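Local coordinates for hydroxylacyl-CoA dehydrogenase (PDB 5BKA), which probably takes part in actinorhodin polyketide biosynthesis as a noncanonical member of the NTF2-like superfamily, at the interface of chains A and B. Sequence-based numbering; all coordinates share one arbitrary frame. Chains: chain A/B, Hydroxylacyl-CoA dehydrogenase.

The interface of chains A and B. Residues chain A 75, 77, 102, 104, 109, 111; chain B 100, 115-116, 141-142.
A:Arg77 and B:Asp141 meet tip to tip in a salt bridge between two copies of the protein. The arginine uses its side edge. NE donates to carboxylate oxygen OD2 of B:Asp141 at 3.0 Å, and NH2 donates to OD1. Both bonds are nearly straight, about 165° at the hydrogen. Both oxygens lie near the guanidinium plane, but the carboxylate is turned 38° against it, and both oxygens are met from above the carboxylate plane. A:Gln75 NE2 sits over one face of the guanidinium.

B:Asp141 can be followed outward from CB. CB packs on methyl CG1 of A:Val104 at 3.8 Å. CG anti to the carbonyl carbon (chi1 -74°) points the acid at A:Arg77; this carboxyl carbon also touches A:Gln75 CG. At the tip, OD2 also accepts from the hydroxyl OG of B:Ser116, 2.6 Å away. A:Arg77 NE and the serine OG reach OD2 from opposite faces of the carboxylate, which should fix its rotation.

A:Val104 spreads its two methyls over chain B. Its CG1 lies 3.7 Å from B:His142 CB, and its CG2 touches B:Ser116 CB. A:Pro111 CG touches that same serine carbon and also B:Leu100 CD1, extending the apolar contact.

A:Lys109 places its CA over the centre of the B:His142 imidazole, 3.9 Å from the ring centroid. Its side chain is incomplete in the model. A water joins three groups: the A:Lys109 carbonyl O at 2.8 Å, the backbone N of B:Ser116, and B:His142 ND1.

The two copies are not related by an exact two-fold, and this interface of the crystal assembly may not be the biological one. Chain A contributes strands 74-85 and 93-105 and the loop carrying A:Lys109 and A:Pro111. Chain B contributes strands 93-105 and 112-124 and its C-terminal loop. These strands belong to the SnoaL-like, NTF2-like domain of each chain, and the patch lies at one end of their sheets.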
# COMPACT_ATOMS: atom_id res chain seq x y z
N GLN A 75 14.17 1.94 14.47
CA GLN A 75 12.79 1.51 14.40
C GLN A 75 12.54 0.95 13.00
O GLN A 75 12.70 1.67 12.01
CB GLN A 75 11.82 2.66 14.69
CG GLN A 75 10.36 2.33 14.40
CD GLN A 75 9.78 1.34 15.39
OE1 GLN A 75 9.76 1.60 16.59
NE2 GLN A 75 9.32 0.20 14.89
N ARG A 77 10.18 -1.07 10.03
CA ARG A 77 8.82 -1.20 9.53
C ARG A 77 8.83 -2.16 8.35
O ARG A 77 9.61 -1.97 7.41
CB ARG A 77 8.24 0.15 9.09
CG ARG A 77 8.16 1.19 10.20
CD ARG A 77 7.05 0.88 11.19
NE ARG A 77 7.05 1.82 12.31
CZ ARG A 77 6.56 1.55 13.51
NH1 ARG A 77 6.01 0.37 13.76
NH2 ARG A 77 6.61 2.47 14.47
N LEU A 102 11.85 -1.10 6.07
CA LEU A 102 12.32 0.24 6.35
C LEU A 102 13.12 0.21 7.64
O LEU A 102 12.69 -0.41 8.62
CB LEU A 102 11.15 1.22 6.47
CG LEU A 102 10.55 1.86 5.22
CD1 LEU A 102 9.90 0.83 4.31
CD2 LEU A 102 9.53 2.93 5.61
N VAL A 104 14.53 2.98 10.21
CA VAL A 104 14.49 4.39 10.58
C VAL A 104 15.45 4.62 11.74
O VAL A 104 15.32 4.00 12.80
CB VAL A 104 13.06 4.82 10.96
CG1 VAL A 104 13.03 6.31 11.28
CG2 VAL A 104 12.09 4.50 9.83
N LYS A 109 15.29 11.68 9.18
CA LYS A 109 13.93 11.63 8.66
C LYS A 109 13.80 10.64 7.51
O LYS A 109 12.79 9.93 7.41
CB LYS A 109 13.49 13.03 8.22
N PRO A 111 14.18 7.27 5.81
CA PRO A 111 14.51 5.89 6.18
C PRO A 111 15.51 5.28 5.21
O PRO A 111 15.69 5.72 4.07
CB PRO A 111 13.16 5.16 6.10
CG PRO A 111 12.12 6.25 5.99
CD PRO A 111 12.79 7.40 5.33
N LEU B 100 4.17 6.65 5.09
CA LEU B 100 5.46 7.05 4.53
C LEU B 100 5.21 8.19 3.56
O LEU B 100 4.44 8.04 2.60
CB LEU B 100 6.16 5.88 3.83
CG LEU B 100 7.49 6.20 3.14
CD1 LEU B 100 8.55 6.67 4.13
CD2 LEU B 100 8.00 4.99 2.35
N PRO B 115 8.82 11.90 6.41
CA PRO B 115 9.09 10.94 7.49
C PRO B 115 8.31 9.62 7.38
O PRO B 115 7.34 9.53 6.62
CB PRO B 115 8.66 11.71 8.73
CG PRO B 115 7.53 12.57 8.24
CD PRO B 115 7.84 12.92 6.82
N SER B 116 8.77 8.62 8.12
CA SER B 116 8.01 7.40 8.36
C SER B 116 7.20 7.61 9.63
O SER B 116 7.75 8.03 10.65
CB SER B 116 8.94 6.19 8.48
OG SER B 116 8.26 5.02 8.90
N ASP B 141 8.71 8.16 13.32
CA ASP B 141 9.50 7.01 13.75
C ASP B 141 10.93 7.41 14.12
O ASP B 141 11.57 6.72 14.92
CB ASP B 141 9.52 5.94 12.65
CG ASP B 141 8.20 5.20 12.55
OD1 ASP B 141 7.43 5.19 13.53
OD2 ASP B 141 7.93 4.61 11.48
N HIS B 142 11.44 8.50 13.56
CA HIS B 142 12.79 8.95 13.87
C HIS B 142 12.85 9.85 15.10
O HIS B 142 13.95 10.22 15.52
CB HIS B 142 13.38 9.69 12.66
CG HIS B 142 12.70 10.99 12.34
ND1 HIS B 142 11.46 11.05 11.75
CD2 HIS B 142 13.10 12.27 12.53
CE1 HIS B 142 11.11 12.31 11.59
NE2 HIS B 142 12.09 13.07 12.05
O HOH W 1 11.14 9.22 9.61